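Local coordinates for protein phosphoribosylamine--glycine ligase (Thermotoga maritima, PDB 1VKZ) that catalyses the ATP-dependent joining of glycine to 5-phospho-beta-D-ribosylamine, giving N(1)-(5-phospho-beta-D-ribosyl)glycinamide, ADP and phosphate in de novo purine biosynthesis, at residues R17-E27 and I68-E79; P45-D53 and F358-L368. One frame throughout, in Å; residues are numbered along the deposited sequence.

Contact 1 of 2, residues R17-E27 and I68-E79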
# COMPACT_ATOMS: atom_id res chain seq x y z
N ARG A 17 17.50 3.23 -17.29
CA ARG A 17 17.63 3.31 -15.83
C ARG A 17 16.34 3.61 -15.06
O ARG A 17 15.54 4.49 -15.44
CB ARG A 17 18.68 4.33 -15.46
CG ARG A 17 19.68 4.56 -16.58
CD ARG A 17 21.00 5.14 -16.16
NE ARG A 17 20.87 6.09 -15.06
CZ ARG A 17 21.78 7.00 -14.76
NH1 ARG A 17 22.91 7.11 -15.47
NH2 ARG A 17 21.56 7.81 -13.73
N VAL A 18 16.17 2.88 -13.96
CA VAL A 18 15.01 2.97 -13.10
C VAL A 18 15.39 3.56 -11.75
O VAL A 18 16.37 3.18 -11.11
CB VAL A 18 14.40 1.59 -12.91
CG1 VAL A 18 13.16 1.64 -12.03
CG2 VAL A 18 14.09 0.99 -14.28
N HIS A 19 14.59 4.51 -11.31
CA HIS A 19 14.86 5.18 -10.07
C HIS A 19 13.72 5.01 -9.10
O HIS A 19 12.59 5.40 -9.36
CB HIS A 19 15.05 6.62 -10.42
CG HIS A 19 16.25 6.87 -11.27
ND1 HIS A 19 17.50 7.05 -10.73
CD2 HIS A 19 16.39 6.99 -12.60
CE1 HIS A 19 18.36 7.31 -11.70
NE2 HIS A 19 17.71 7.28 -12.85
N ILE A 20 14.00 4.37 -7.97
CA ILE A 20 12.95 4.04 -7.03
C ILE A 20 13.11 4.88 -5.76
O ILE A 20 14.14 4.82 -5.02
CB ILE A 20 12.96 2.51 -6.74
CG1 ILE A 20 12.69 1.76 -8.05
CG2 ILE A 20 11.91 2.11 -5.71
CD1 ILE A 20 13.05 0.38 -8.03
N LEU A 21 12.08 5.66 -5.49
CA LEU A 21 12.05 6.44 -4.24
C LEU A 21 11.47 5.60 -3.08
O LEU A 21 10.39 5.09 -3.18
CB LEU A 21 11.27 7.72 -4.46
CG LEU A 21 11.85 8.77 -5.43
CD1 LEU A 21 12.84 8.30 -6.42
CD2 LEU A 21 10.71 9.44 -6.17
N GLY A 22 12.24 5.46 -2.01
CA GLY A 22 11.80 4.80 -0.81
C GLY A 22 12.82 3.82 -0.25
O GLY A 22 13.93 3.66 -0.78
N SER A 23 12.41 3.16 0.84
CA SER A 23 13.30 2.28 1.59
C SER A 23 12.68 0.97 2.11
O SER A 23 13.34 0.25 2.87
CB SER A 23 13.85 3.07 2.79
OG SER A 23 12.80 3.77 3.41
N GLY A 24 11.45 0.64 1.70
CA GLY A 24 10.74 -0.53 2.20
C GLY A 24 10.88 -1.71 1.28
O GLY A 24 11.60 -1.64 0.32
N GLY A 25 10.19 -2.80 1.60
CA GLY A 25 10.21 -4.03 0.81
C GLY A 25 9.50 -3.91 -0.51
O GLY A 25 9.87 -4.59 -1.46
N ARG A 26 8.50 -3.03 -0.59
CA ARG A 26 7.82 -2.68 -1.85
C ARG A 26 8.82 -2.14 -2.83
O ARG A 26 8.91 -2.58 -3.97
CB ARG A 26 6.76 -1.64 -1.55
CG ARG A 26 6.02 -1.00 -2.70
CD ARG A 26 4.91 -0.07 -2.23
NE ARG A 26 5.38 0.94 -1.27
CZ ARG A 26 4.65 1.54 -0.31
NH1 ARG A 26 3.37 1.26 -0.12
NH2 ARG A 26 5.23 2.43 0.48
N GLU A 27 9.63 -1.21 -2.36
CA GLU A 27 10.61 -0.54 -3.16
C GLU A 27 11.66 -1.54 -3.61
O GLU A 27 12.05 -1.58 -4.78
CB GLU A 27 11.23 0.59 -2.36
CG GLU A 27 10.32 1.80 -2.18
CD GLU A 27 9.20 1.65 -1.16
OE1 GLU A 27 9.28 0.85 -0.19
OE2 GLU A 27 8.21 2.37 -1.30
N ILE A 68 17.84 13.71 -12.53
CA ILE A 68 17.51 12.50 -13.27
C ILE A 68 16.91 12.82 -14.65
O ILE A 68 15.94 13.56 -14.75
CB ILE A 68 16.50 11.66 -12.47
CG1 ILE A 68 16.98 11.45 -11.03
CG2 ILE A 68 16.26 10.33 -13.19
CD1 ILE A 68 15.92 10.87 -10.13
N PRO A 69 17.46 12.23 -15.71
CA PRO A 69 16.97 12.51 -17.06
C PRO A 69 15.64 11.82 -17.37
O PRO A 69 15.10 11.15 -16.49
CB PRO A 69 18.09 11.96 -17.94
CG PRO A 69 18.63 10.82 -17.12
CD PRO A 69 18.59 11.28 -15.70
N GLU A 70 15.09 11.97 -18.59
CA GLU A 70 13.94 11.13 -18.96
C GLU A 70 14.36 9.68 -19.12
O GLU A 70 15.37 9.38 -19.73
CB GLU A 70 13.21 11.58 -20.20
CG GLU A 70 11.87 12.22 -19.88
CD GLU A 70 12.03 13.59 -19.25
OE1 GLU A 70 13.10 14.24 -19.47
OE2 GLU A 70 11.08 14.02 -18.54
N GLU A 71 13.49 8.81 -18.63
CA GLU A 71 13.83 7.51 -18.01
C GLU A 71 13.09 7.49 -16.68
O GLU A 71 12.91 8.52 -16.08
CB GLU A 71 15.32 7.28 -17.76
CG GLU A 71 15.91 7.72 -16.43
CD GLU A 71 17.43 7.70 -16.53
OE1 GLU A 71 17.93 7.61 -17.67
OE2 GLU A 71 18.14 7.82 -15.50
N ASP A 72 12.71 6.31 -16.22
CA ASP A 72 11.61 6.17 -15.28
C ASP A 72 11.94 6.46 -13.83
O ASP A 72 12.92 5.95 -13.34
CB ASP A 72 10.99 4.77 -15.38
CG ASP A 72 9.47 4.82 -15.19
OD1 ASP A 72 9.01 5.80 -14.57
OD2 ASP A 72 8.66 3.98 -15.63
N ILE A 73 11.07 7.22 -13.15
CA ILE A 73 11.08 7.34 -11.67
C ILE A 73 9.81 6.74 -11.09
O ILE A 73 8.70 7.20 -11.42
CB ILE A 73 11.12 8.82 -11.18
CG1 ILE A 73 12.14 9.64 -11.94
CG2 ILE A 73 11.39 8.90 -9.65
CD1 ILE A 73 13.51 9.18 -11.78
N VAL A 74 9.97 5.74 -10.21
CA VAL A 74 8.83 5.08 -9.58
C VAL A 74 8.71 5.54 -8.13
O VAL A 74 9.52 5.21 -7.29
CB VAL A 74 8.87 3.55 -9.65
CG1 VAL A 74 7.76 2.97 -8.82
CG2 VAL A 74 8.77 3.04 -11.10
N ILE A 75 7.68 6.32 -7.86
CA ILE A 75 7.42 6.70 -6.48
C ILE A 75 6.41 5.74 -5.81
O ILE A 75 5.41 5.37 -6.43
CB ILE A 75 6.93 8.09 -6.46
CG1 ILE A 75 6.10 8.32 -5.21
CG2 ILE A 75 6.11 8.42 -7.72
CD1 ILE A 75 6.90 8.15 -3.95
N PRO A 76 6.71 5.23 -4.62
CA PRO A 76 5.69 4.78 -3.64
C PRO A 76 5.67 5.48 -2.26
O PRO A 76 6.52 5.19 -1.41
CB PRO A 76 6.06 3.32 -3.44
CG PRO A 76 7.57 3.28 -4.04
CD PRO A 76 8.03 4.75 -4.22
N GLY A 77 4.69 6.38 -2.04
CA GLY A 77 4.57 7.04 -0.76
C GLY A 77 3.67 8.26 -0.76
O GLY A 77 2.63 8.27 -1.42
N SER A 78 4.08 9.25 0.05
CA SER A 78 3.52 10.59 0.07
C SER A 78 4.48 11.60 -0.59
O SER A 78 4.20 12.82 -0.63
CB SER A 78 3.31 11.03 1.54
OG SER A 78 4.55 11.29 2.19
N GLU A 79 5.62 11.11 -1.07
CA GLU A 79 6.37 11.87 -2.06
C GLU A 79 5.35 12.53 -3.00
O GLU A 79 5.41 13.74 -3.25
CB GLU A 79 7.37 10.97 -2.79
CG GLU A 79 8.81 11.12 -2.27
CD GLU A 79 9.52 9.81 -1.91
OE1 GLU A 79 9.01 8.70 -2.24
OE2 GLU A 79 10.61 9.86 -1.28
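In the parallel sheet of the N-terminal domain, strand 17-22 pairs with strand 73-74 in parallel, with His-19 opposite Ile-73 and Ile-20 opposite Val-74. Asp-72 O takes the amide of His-19 at 3.0 Å from N to O; His-19 O in turn accepts from Val-74 N, and Leu-21 N closes the ladder on Val-74 O at 3.2 Å. Beside Ile-73, where strand 73-74 begins, the imidazole of His-19 is held on several sides. Its NE2 donates a hydrogen bond to Glu-71 OE2, 2.7 Å away, on the anti side of the carboxylate; ring and carboxylate lie within 15° of coplanar. ND1 is hydrogen-bonded to the hydroxyl of Tyr-44, so both ring nitrogens are engaged, which limits rotation of the ring. Over one face sits Ile-68 CG2, 3.6 Å from the ring centroid, a CH-pi contact.

Glu-71 OE2 also carries a salt bridge to Arg-17 NE at 3.3 Å, but the oxygen stands well out of the guanidinium plane, and the attraction is one of charge without an aimed N-H. The fold here is Rossmann-like: strand 17-22 leads through the glycine-rich turn Gly-22 to Gly-25 into helix 25-36, with Gly-24 as N-cap. Leu-21 spreads CD1 and CD2 over Ile-73 CG2, CD2 being 3.6 Å from it, while helix 62-66 brings Leu-65 against both residues. Beyond the strand end, Pro-76 packs against the first turn of the helix, CB lying 3.3 Å from Arg-26 NE. With its chain bent at chi3 (53°), Arg-26 turns NE onto Glu-27 OE2 in a 3.2 Å salt bridge, and its NH1 reaches Leu-290 O. Glu-27 OE1 accepts the amide of Gly-24, gripping the turn from within the helix.

Contact 2 of 2, residues P45-D53 and F358-L368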
# COMPACT_ATOMS: atom_id res chain seq x y z
N PRO A 45 16.15 6.46 -0.52
CA PRO A 45 17.53 6.03 -0.25
C PRO A 45 17.78 4.53 -0.17
O PRO A 45 18.87 4.12 0.15
CB PRO A 45 17.79 6.66 1.12
CG PRO A 45 16.47 6.58 1.79
CD PRO A 45 15.41 6.67 0.73
N GLY A 46 16.80 3.71 -0.48
CA GLY A 46 16.94 2.29 -0.25
C GLY A 46 17.25 1.91 1.20
O GLY A 46 16.91 2.63 2.16
N ASN A 47 17.90 0.75 1.34
CA ASN A 47 18.36 0.21 2.60
C ASN A 47 19.48 -0.79 2.32
O ASN A 47 19.86 -1.00 1.19
CB ASN A 47 17.19 -0.45 3.30
CG ASN A 47 16.51 -1.46 2.43
OD1 ASN A 47 17.15 -2.43 1.99
ND2 ASN A 47 15.23 -1.23 2.14
N ALA A 48 20.00 -1.45 3.34
CA ALA A 48 21.17 -2.31 3.16
C ALA A 48 20.92 -3.56 2.29
O ALA A 48 21.86 -4.18 1.80
CB ALA A 48 21.76 -2.71 4.57
N GLY A 49 19.66 -3.93 2.14
CA GLY A 49 19.28 -5.05 1.31
C GLY A 49 19.21 -4.67 -0.14
O GLY A 49 19.39 -5.53 -1.01
N THR A 50 18.94 -3.39 -0.43
CA THR A 50 18.69 -2.97 -1.82
C THR A 50 19.97 -2.83 -2.61
O THR A 50 19.95 -2.74 -3.83
CB THR A 50 17.84 -1.68 -1.87
OG1 THR A 50 18.40 -0.67 -1.05
CG2 THR A 50 16.51 -1.89 -1.25
N LYS A 51 21.09 -2.85 -1.89
CA LYS A 51 22.41 -2.95 -2.50
C LYS A 51 22.59 -4.22 -3.35
O LYS A 51 23.44 -4.23 -4.24
CB LYS A 51 23.51 -2.86 -1.42
CG LYS A 51 23.64 -1.47 -0.79
CD LYS A 51 24.94 -1.30 0.00
CE LYS A 51 25.03 0.03 0.78
NZ LYS A 51 24.86 1.25 -0.09
N ARG A 52 21.80 -5.26 -3.12
CA ARG A 52 21.89 -6.51 -3.90
C ARG A 52 21.49 -6.33 -5.34
O ARG A 52 21.95 -7.03 -6.21
CB ARG A 52 20.95 -7.57 -3.36
CG ARG A 52 21.19 -8.00 -1.96
CD ARG A 52 20.12 -8.93 -1.46
NE ARG A 52 20.61 -9.63 -0.29
CZ ARG A 52 20.22 -10.83 0.10
NH1 ARG A 52 19.31 -11.52 -0.60
NH2 ARG A 52 20.75 -11.36 1.19
N ASP A 53 20.57 -5.41 -5.57
CA ASP A 53 19.92 -5.29 -6.85
C ASP A 53 20.10 -3.92 -7.49
O ASP A 53 19.69 -3.72 -8.60
CB ASP A 53 18.47 -5.69 -6.68
CG ASP A 53 18.35 -7.07 -6.06
OD1 ASP A 53 19.00 -7.98 -6.63
OD2 ASP A 53 17.73 -7.34 -5.00
N PHE A 358 14.03 -6.60 1.84
CA PHE A 358 14.49 -5.88 3.00
C PHE A 358 13.78 -4.56 3.10
O PHE A 358 13.49 -3.90 2.09
CB PHE A 358 15.98 -5.62 2.88
CG PHE A 358 16.81 -6.88 2.87
CD1 PHE A 358 17.07 -7.54 1.68
CD2 PHE A 358 17.35 -7.37 4.03
CE1 PHE A 358 17.80 -8.68 1.67
CE2 PHE A 358 18.11 -8.52 4.01
CZ PHE A 358 18.32 -9.18 2.83
N ALA A 359 13.50 -4.16 4.33
CA ALA A 359 12.84 -2.89 4.59
C ALA A 359 13.62 -2.19 5.68
O ALA A 359 14.61 -1.51 5.40
CB ALA A 359 11.40 -3.11 5.00
N GLY A 360 13.21 -2.38 6.93
CA GLY A 360 13.87 -1.74 8.06
C GLY A 360 15.18 -2.40 8.45
O GLY A 360 15.31 -2.94 9.55
N VAL A 361 16.17 -2.35 7.55
CA VAL A 361 17.52 -2.84 7.87
C VAL A 361 18.54 -1.79 7.59
O VAL A 361 18.39 -1.04 6.63
CB VAL A 361 17.90 -4.09 7.05
CG1 VAL A 361 16.94 -5.24 7.37
CG2 VAL A 361 17.95 -3.76 5.53
N ALA A 362 19.57 -1.74 8.44
CA ALA A 362 20.71 -0.82 8.25
C ALA A 362 22.03 -1.55 8.42
O ALA A 362 22.07 -2.67 8.88
CB ALA A 362 20.63 0.31 9.20
N GLU A 363 23.11 -0.89 8.01
CA GLU A 363 24.46 -1.38 8.22
C GLU A 363 25.03 -0.62 9.41
O GLU A 363 24.88 0.60 9.48
CB GLU A 363 25.36 -1.14 7.01
CG GLU A 363 24.75 -1.52 5.66
CD GLU A 363 25.74 -1.44 4.49
OE1 GLU A 363 26.85 -0.88 4.68
OE2 GLU A 363 25.41 -1.93 3.38
N LYS A 364 25.64 -1.34 10.35
CA LYS A 364 26.28 -0.71 11.49
C LYS A 364 27.37 -1.64 12.00
O LYS A 364 27.10 -2.82 12.27
CB LYS A 364 25.25 -0.45 12.60
CG LYS A 364 25.62 0.68 13.55
CD LYS A 364 25.00 0.47 14.94
CE LYS A 364 25.89 -0.40 15.86
NZ LYS A 364 27.12 0.31 16.29
N ASP A 365 28.59 -1.12 12.10
CA ASP A 365 29.74 -1.89 12.57
C ASP A 365 29.99 -3.16 11.72
O ASP A 365 30.31 -4.24 12.26
CB ASP A 365 29.60 -2.23 14.06
CG ASP A 365 29.65 -0.98 14.96
OD1 ASP A 365 29.52 0.15 14.44
OD2 ASP A 365 29.82 -1.03 16.20
N GLY A 366 29.83 -3.01 10.40
CA GLY A 366 30.06 -4.10 9.45
C GLY A 366 28.99 -5.19 9.49
O GLY A 366 29.17 -6.27 8.95
N LYS A 367 27.87 -4.89 10.14
CA LYS A 367 26.83 -5.89 10.34
C LYS A 367 25.49 -5.38 9.83
O LYS A 367 25.30 -4.20 9.54
CB LYS A 367 26.73 -6.24 11.83
CG LYS A 367 27.58 -7.43 12.22
CD LYS A 367 28.12 -7.35 13.64
CE LYS A 367 29.05 -8.55 13.90
NZ LYS A 367 29.41 -8.74 15.34
N LEU A 368 24.56 -6.31 9.71
CA LEU A 368 23.22 -6.01 9.37
C LEU A 368 22.47 -5.86 10.71
O LEU A 368 22.62 -6.70 11.60
CB LEU A 368 22.68 -7.14 8.49
CG LEU A 368 21.40 -6.91 7.70
CD1 LEU A 368 21.39 -5.53 7.00
CD2 LEU A 368 21.26 -8.05 6.71
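Polar contacts between loop 45-53 and strand 356-364 centre on Asn-47. Its CG sits between the backbone N and the carbonyl carbon (chi1 54°), which lets OD1 turn back to accept Gly-49 N at 2.9 Å, an Asx turn, while ND2 makes a weak hydrogen bond to Phe-358 O at 3.2 Å; its stronger partner is Ser-23 O. An alanine here is likely to leave Phe-358 O and Ser-23 O without this donor and the turn at Gly-49 without its side-chain acceptor.

Aromatic packing falls to Phe-358. Gly-49 CA rests over one face of the ring, 3.3 Å from CD1, where a CB would collide with CG. At the far end of the ring, Phe-358 CE1 lies over the centre of the Arg-52 guanidinium, 3.6 Å from Arg-52 CZ, the two planes 63° apart.

Among the apolar contacts, Ala-48 CB touches Leu-368 CD1 at 3.7 Å and the methylene CG of Glu-363 at 3.4 Å.

His-28 of helix 25-36 bonds to both Asp-53 OD2 and Phe-358 N, and strand 374-382 backs Phe-358 and Val-361 through Leu-376, so the loop lies between that helix and the antiparallel sheet of the C-terminal domain.

In the fold
Contact 1 and contact 2 have centres about 17 Å apart and meet at the glycine-rich turn after strand 17-22. There Gly-22 O lies 2.9 Å from Gly-46 N and Ser-23 O lies 2.5 Å from Asn-47 ND2, both probable hydrogen bonds, while Ala-359 CB packs 3.6 Å from Gly-25 N. One turn thus joins the N-terminal sheet to the loop that touches the C-terminal domain. Contact 1 is the nearer to the active site: the Arg-26 side chain is about 7 Å from that of Asn-287, a predicted magnesium ligand, and the Glu-79 side chain about 10 Å from that of Leu-151, in the predicted ATP-binding region. Contact 2 lies away from these sites.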